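Local coordinates for protein hepatocyte growth factor-regulated tyrosine kinase substrate (Drosophila melanogaster, PDB 1DVP) that binds ubiquitin and phosphatidylinositol and is essential for endosome membrane invagination and the formation of multivesicular bodies, sending activated tyrosine kinase receptors to degradation and so damping their signalling, at residues S53-E67 and H99-W113. Sequence-based numbering, arbitrary orientation.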
loop_
_atom_site.group_PDB
_atom_site.type_symbol
_atom_site.label_atom_id
_atom_site.label_comp_id
_atom_site.label_asym_id
_atom_site.label_seq_id
_atom_site.Cartn_x
_atom_site.Cartn_y
_atom_site.Cartn_z
ATOM N N SER A 53 1.832 22.524 -34.111
ATOM C CA SER A 53 0.402 22.646 -34.355
ATOM C C SER A 53 0.026 24.115 -34.148
ATOM O O SER A 53 0.535 24.774 -33.236
ATOM C CB SER A 53 -0.393 21.805 -33.375
ATOM O OG SER A 53 -1.781 21.895 -33.666
ATOM N N PRO A 54 -0.848 24.649 -35.010
ATOM C CA PRO A 54 -1.273 26.047 -34.893
ATOM C C PRO A 54 -2.114 26.270 -33.657
ATOM O O PRO A 54 -2.363 27.397 -33.265
ATOM C CB PRO A 54 -2.078 26.277 -36.160
ATOM C CG PRO A 54 -1.480 25.255 -37.131
ATOM C CD PRO A 54 -1.280 24.056 -36.284
ATOM N N ASN A 55 -2.579 25.196 -33.040
ATOM C CA ASN A 55 -3.401 25.368 -31.846
ATOM C C ASN A 55 -2.471 25.466 -30.645
ATOM O O ASN A 55 -1.546 24.675 -30.520
ATOM C CB ASN A 55 -4.379 24.202 -31.712
ATOM C CG ASN A 55 -5.315 24.358 -30.525
ATOM O OD1 ASN A 55 -4.934 24.149 -29.373
ATOM N ND2 ASN A 55 -6.557 24.741 -30.808
ATOM N N PRO A 56 -2.704 26.442 -29.749
ATOM C CA PRO A 56 -1.859 26.625 -28.559
ATOM C C PRO A 56 -1.947 25.467 -27.575
ATOM O O PRO A 56 -0.959 25.139 -26.931
ATOM C CB PRO A 56 -2.382 27.928 -27.960
ATOM C CG PRO A 56 -3.881 27.836 -28.262
ATOM C CD PRO A 56 -3.878 27.341 -29.704
ATOM N N HIS A 57 -3.137 24.880 -27.446
ATOM C CA HIS A 57 -3.354 23.745 -26.540
ATOM C C HIS A 57 -2.702 22.460 -27.082
ATOM O O HIS A 57 -1.986 21.782 -26.353
ATOM C CB HIS A 57 -4.849 23.537 -26.295
ATOM C CG HIS A 57 -5.548 24.777 -25.829
ATOM N ND1 HIS A 57 -6.372 25.521 -26.648
ATOM C CD2 HIS A 57 -5.482 25.448 -24.653
ATOM C CE1 HIS A 57 -6.780 26.596 -25.996
ATOM N NE2 HIS A 57 -6.254 26.575 -24.787
ATOM N N SER A 58 -2.941 22.139 -28.353
ATOM C CA SER A 58 -2.315 20.975 -28.966
ATOM C C SER A 58 -0.781 21.091 -28.904
ATOM O O SER A 58 -0.049 20.114 -28.618
ATOM C CB SER A 58 -2.721 20.845 -30.436
ATOM O OG SER A 58 -4.100 20.575 -30.575
ATOM N N SER A 59 -0.287 22.286 -29.201
ATOM C CA SER A 59 1.151 22.524 -29.201
ATOM C C SER A 59 1.746 22.347 -27.808
ATOM O O SER A 59 2.797 21.737 -27.647
ATOM C CB SER A 59 1.447 23.926 -29.727
ATOM O OG SER A 59 2.790 24.284 -29.499
ATOM N N CYS A 60 1.071 22.859 -26.793
ATOM C CA CYS A 60 1.605 22.728 -25.464
ATOM C C CYS A 60 1.475 21.304 -24.941
ATOM O O CYS A 60 2.328 20.851 -24.183
ATOM C CB CYS A 60 0.922 23.697 -24.501
ATOM S SG CYS A 60 1.935 23.954 -23.034
ATOM N N TYR A 61 0.398 20.623 -25.326
ATOM C CA TYR A 61 0.181 19.248 -24.927
ATOM C C TYR A 61 1.296 18.353 -25.491
ATOM O O TYR A 61 1.792 17.471 -24.775
ATOM C CB TYR A 61 -1.196 18.735 -25.406
ATOM C CG TYR A 61 -2.353 19.013 -24.459
ATOM C CD1 TYR A 61 -2.184 18.972 -23.069
ATOM C CD2 TYR A 61 -3.620 19.279 -24.953
ATOM C CE1 TYR A 61 -3.252 19.201 -22.198
ATOM C CE2 TYR A 61 -4.703 19.510 -24.114
ATOM C CZ TYR A 61 -4.524 19.478 -22.735
ATOM O OH TYR A 61 -5.605 19.781 -21.911
ATOM N N SER A 62 1.701 18.591 -26.746
ATOM C CA SER A 62 2.753 17.782 -27.352
ATOM C C SER A 62 4.045 17.959 -26.550
ATOM O O SER A 62 4.842 17.050 -26.499
ATOM C CB SER A 62 2.976 18.116 -28.855
ATOM O OG SER A 62 3.802 19.253 -29.058
ATOM N N LEU A 63 4.226 19.114 -25.904
ATOM C CA LEU A 63 5.403 19.340 -25.066
ATOM C C LEU A 63 5.313 18.452 -23.819
ATOM O O LEU A 63 6.328 17.976 -23.311
ATOM C CB LEU A 63 5.521 20.822 -24.655
ATOM C CG LEU A 63 5.880 21.737 -25.832
ATOM C CD1 LEU A 63 5.971 23.183 -25.394
ATOM C CD2 LEU A 63 7.224 21.280 -26.425
ATOM N N LEU A 64 4.090 18.267 -23.316
ATOM C CA LEU A 64 3.849 17.406 -22.168
ATOM C C LEU A 64 4.176 15.954 -22.595
ATOM O O LEU A 64 4.800 15.201 -21.843
ATOM C CB LEU A 64 2.378 17.519 -21.742
ATOM C CG LEU A 64 1.989 16.640 -20.553
ATOM C CD1 LEU A 64 2.889 16.929 -19.333
ATOM C CD2 LEU A 64 0.535 16.864 -20.212
ATOM N N VAL A 65 3.764 15.561 -23.803
ATOM C CA VAL A 65 4.063 14.214 -24.275
ATOM C C VAL A 65 5.588 14.049 -24.288
ATOM O O VAL A 65 6.131 13.035 -23.851
ATOM C CB VAL A 65 3.461 13.964 -25.707
ATOM C CG1 VAL A 65 3.974 12.627 -26.307
ATOM C CG2 VAL A 65 1.941 13.958 -25.612
ATOM N N LEU A 66 6.273 15.067 -24.788
ATOM C CA LEU A 66 7.730 15.053 -24.856
ATOM C C LEU A 66 8.377 14.929 -23.473
ATOM O O LEU A 66 9.298 14.159 -23.283
ATOM C CB LEU A 66 8.209 16.341 -25.539
ATOM C CG LEU A 66 9.463 16.266 -26.436
ATOM C CD1 LEU A 66 10.034 17.698 -26.520
ATOM C CD2 LEU A 66 10.522 15.261 -25.925
ATOM N N GLU A 67 7.895 15.686 -22.503
ATOM C CA GLU A 67 8.428 15.623 -21.151
ATOM C C GLU A 67 8.328 14.186 -20.608
ATOM O O GLU A 67 9.246 13.677 -19.958
ATOM C CB GLU A 67 7.648 16.577 -20.264
ATOM C CG GLU A 67 8.001 16.554 -18.760
ATOM C CD GLU A 67 7.082 17.510 -17.984
ATOM O OE1 GLU A 67 6.283 18.214 -18.666
ATOM O OE2 GLU A 67 7.138 17.562 -16.733
ATOM N N HIS A 99 2.443 31.530 -29.249
ATOM C CA HIS A 99 1.855 31.277 -27.946
ATOM C C HIS A 99 2.889 31.277 -26.843
ATOM O O HIS A 99 3.850 30.488 -26.858
ATOM C CB HIS A 99 1.133 29.948 -27.978
ATOM C CG HIS A 99 0.728 29.519 -29.350
ATOM N ND1 HIS A 99 -0.308 30.110 -30.038
ATOM C CD2 HIS A 99 1.200 28.530 -30.150
ATOM C CE1 HIS A 99 -0.463 29.498 -31.199
ATOM N NE2 HIS A 99 0.439 28.534 -31.292
ATOM N N GLU A 100 2.667 32.169 -25.880
ATOM C CA GLU A 100 3.545 32.344 -24.734
ATOM C C GLU A 100 3.493 31.107 -23.845
ATOM O O GLU A 100 4.508 30.693 -23.300
ATOM C CB GLU A 100 3.111 33.572 -23.930
ATOM C CG GLU A 100 3.957 33.893 -22.704
ATOM C CD GLU A 100 5.351 34.361 -23.049
ATOM O OE1 GLU A 100 6.142 34.624 -22.113
ATOM O OE2 GLU A 100 5.675 34.469 -24.249
ATOM N N ASN A 101 2.300 30.527 -23.700
ATOM C CA ASN A 101 2.122 29.325 -22.878
ATOM C C ASN A 101 3.064 28.224 -23.391
ATOM O O ASN A 101 3.611 27.438 -22.609
ATOM C CB ASN A 101 0.662 28.841 -22.950
ATOM C CG ASN A 101 0.338 28.173 -24.277
ATOM O OD1 ASN A 101 0.666 28.705 -25.343
ATOM N ND2 ASN A 101 -0.307 27.003 -24.221
ATOM N N VAL A 102 3.244 28.191 -24.708
ATOM C CA VAL A 102 4.116 27.221 -25.350
ATOM C C VAL A 102 5.580 27.538 -25.046
ATOM O O VAL A 102 6.378 26.635 -24.754
ATOM C CB VAL A 102 3.936 27.235 -26.880
ATOM C CG1 VAL A 102 4.847 26.199 -27.510
ATOM C CG2 VAL A 102 2.489 26.967 -27.247
ATOM N N ARG A 103 5.930 28.824 -25.139
ATOM C CA ARG A 103 7.291 29.288 -24.884
ATOM C C ARG A 103 7.724 29.064 -23.420
ATOM O O ARG A 103 8.878 28.676 -23.156
ATOM C CB ARG A 103 7.414 30.774 -25.245
ATOM C CG ARG A 103 8.607 31.444 -24.595
ATOM C CD ARG A 103 8.719 32.914 -25.008
ATOM N NE ARG A 103 8.600 33.048 -26.454
ATOM C CZ ARG A 103 7.505 33.460 -27.086
ATOM N NH1 ARG A 103 6.417 33.797 -26.402
ATOM N NH2 ARG A 103 7.499 33.512 -28.409
ATOM N N GLN A 104 6.799 29.315 -22.493
ATOM C CA GLN A 104 7.044 29.122 -21.067
ATOM C C GLN A 104 7.290 27.646 -20.746
ATOM O O GLN A 104 8.194 27.306 -19.978
ATOM C CB GLN A 104 5.861 29.620 -20.231
ATOM C CG GLN A 104 5.839 31.134 -20.023
ATOM C CD GLN A 104 7.238 31.704 -19.881
ATOM O OE1 GLN A 104 7.819 32.143 -20.856
ATOM N NE2 GLN A 104 7.789 31.672 -18.675
ATOM N N LYS A 105 6.495 26.775 -21.353
ATOM C CA LYS A 105 6.634 25.351 -21.093
ATOM C C LYS A 105 7.963 24.841 -21.617
ATOM O O LYS A 105 8.611 24.010 -20.981
ATOM C CB LYS A 105 5.462 24.572 -21.721
ATOM C CG LYS A 105 5.500 23.059 -21.466
ATOM C CD LYS A 105 5.416 22.702 -19.976
ATOM C CE LYS A 105 5.639 21.188 -19.776
ATOM N NZ LYS A 105 5.407 20.761 -18.366
ATOM N N MET A 106 8.387 25.350 -22.766
ATOM C CA MET A 106 9.654 24.909 -23.345
ATOM C C MET A 106 10.838 25.386 -22.500
ATOM O O MET A 106 11.829 24.660 -22.332
ATOM C CB MET A 106 9.794 25.421 -24.775
ATOM C CG MET A 106 10.963 24.836 -25.560
ATOM S SD MET A 106 10.842 23.024 -25.915
ATOM C CE MET A 106 11.827 22.410 -24.601
ATOM N N LEU A 107 10.728 26.605 -21.975
ATOM C CA LEU A 107 11.769 27.195 -21.151
ATOM C C LEU A 107 11.919 26.361 -19.890
ATOM O O LEU A 107 13.025 26.069 -19.457
ATOM C CB LEU A 107 11.417 28.649 -20.808
ATOM C CG LEU A 107 12.325 29.740 -21.432
ATOM C CD1 LEU A 107 13.156 29.196 -22.599
ATOM C CD2 LEU A 107 11.451 30.926 -21.868
ATOM N N GLU A 108 10.795 25.981 -19.304
ATOM C CA GLU A 108 10.791 25.128 -18.116
ATOM C C GLU A 108 11.468 23.761 -18.400
ATOM O O GLU A 108 12.295 23.310 -17.616
ATOM C CB GLU A 108 9.335 24.914 -17.660
ATOM C CG GLU A 108 9.090 23.804 -16.614
ATOM C CD GLU A 108 7.635 23.277 -16.681
ATOM O OE1 GLU A 108 7.437 22.070 -16.932
ATOM O OE2 GLU A 108 6.688 24.084 -16.508
ATOM N N LEU A 109 11.135 23.131 -19.526
ATOM C CA LEU A 109 11.685 21.820 -19.886
ATOM C C LEU A 109 13.192 21.902 -20.090
ATOM O O LEU A 109 13.940 21.065 -19.601
ATOM C CB LEU A 109 11.000 21.257 -21.151
ATOM C CG LEU A 109 9.484 20.939 -21.022
ATOM C CD1 LEU A 109 8.968 20.359 -22.319
ATOM C CD2 LEU A 109 9.212 19.955 -19.898
ATOM N N VAL A 110 13.633 22.926 -20.811
ATOM C CA VAL A 110 15.067 23.106 -21.042
ATOM C C VAL A 110 15.829 23.123 -19.719
ATOM O O VAL A 110 16.837 22.484 -19.596
ATOM C CB VAL A 110 15.350 24.425 -21.757
ATOM C CG1 VAL A 110 16.873 24.781 -21.607
ATOM C CG2 VAL A 110 14.941 24.324 -23.216
ATOM N N GLN A 111 15.318 23.868 -18.740
ATOM C CA GLN A 111 15.920 24.012 -17.412
ATOM C C GLN A 111 15.787 22.721 -16.611
ATOM O O GLN A 111 16.729 22.285 -15.928
ATOM C CB GLN A 111 15.239 25.178 -16.671
ATOM C CG GLN A 111 15.569 25.274 -15.205
ATOM C CD GLN A 111 14.882 26.452 -14.514
ATOM O OE1 GLN A 111 13.647 26.493 -14.384
ATOM N NE2 GLN A 111 15.682 27.427 -14.085
ATOM N N THR A 112 14.607 22.100 -16.679
ATOM C CA THR A 112 14.415 20.837 -15.982
ATOM C C THR A 112 15.439 19.857 -16.510
ATOM O O THR A 112 16.105 19.154 -15.763
ATOM C CB THR A 112 13.031 20.231 -16.261
ATOM O OG1 THR A 112 12.026 21.040 -15.631
ATOM C CG2 THR A 112 12.998 18.757 -15.723
ATOM N N TRP A 113 15.554 19.819 -17.825
ATOM C CA TRP A 113 16.483 18.896 -18.433
ATOM C C TRP A 113 17.946 19.245 -18.136
ATOM O O TRP A 113 18.794 18.353 -18.002
ATOM C CB TRP A 113 16.204 18.834 -19.934
ATOM C CG TRP A 113 14.837 18.209 -20.244
ATOM C CD1 TRP A 113 14.181 17.275 -19.487
ATOM C CD2 TRP A 113 14.048 18.398 -21.422
ATOM N NE1 TRP A 113 13.037 16.868 -20.120
ATOM C CE2 TRP A 113 12.923 17.532 -21.315
ATOM C CE3 TRP A 113 14.173 19.198 -22.570
ATOM C CZ2 TRP A 113 11.931 17.451 -22.317
ATOM C CZ3 TRP A 113 13.171 19.111 -23.577
ATOM C CH2 TRP A 113 12.075 18.245 -23.435
HETATM O O HOH W 1 11.156 15.287 -18.974
#
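From Pro-56 facing His-99 to Glu-67 facing Leu-109, helices 56-67 and 100-113 run almost parallel, their axes 11° apart and 9.1 Å from each other at closest approach. At the N-terminal end Pro-56 puts CA and CB over one face of the His-99 imidazole, a CH-pi contact with CB 3.9 Å from the ring centroid. Asn-101 ND2 sends a straight but weak hydrogen bond of 3.4 Å to Pro-56 O. The middle packs knobs-into-holes: Val-102 sits among Pro-56, Ser-59, Cys-60 and Leu-63, and Leu-63 in turn among Val-102, Lys-105, Met-106 and Leu-109. With CG anti to its carbonyl carbon (chi1 -70°), Leu-63 brings CD1 to 3.9 Å from Val-102 CG1 and CD2 to Met-106 SD. This is helix-on-helix packing within the VHS superhelix, where helix 84-96 lays Phe-93 on Val-102 and Phe-90 on Met-106 and Leu-66. Toward the C-terminal end Lys-105 bends at chi2 (62°), its CG against Leu-63 CB, and NZ reaches Glu-67 OE1 at 2.7 Å and Glu-108 OE1 at 2.8 Å, each on the syn side but well out of the carboxylate plane. With an alanine here, the two carboxylates, whose OE1 atoms are 4.4 Å apart, would probably be left as close like charges without their shared cation. Beyond, Leu-66 CD1 meets the edge of the Trp-113 indole at CH2, and a water links Trp-113 NE1 to Glu-67 O.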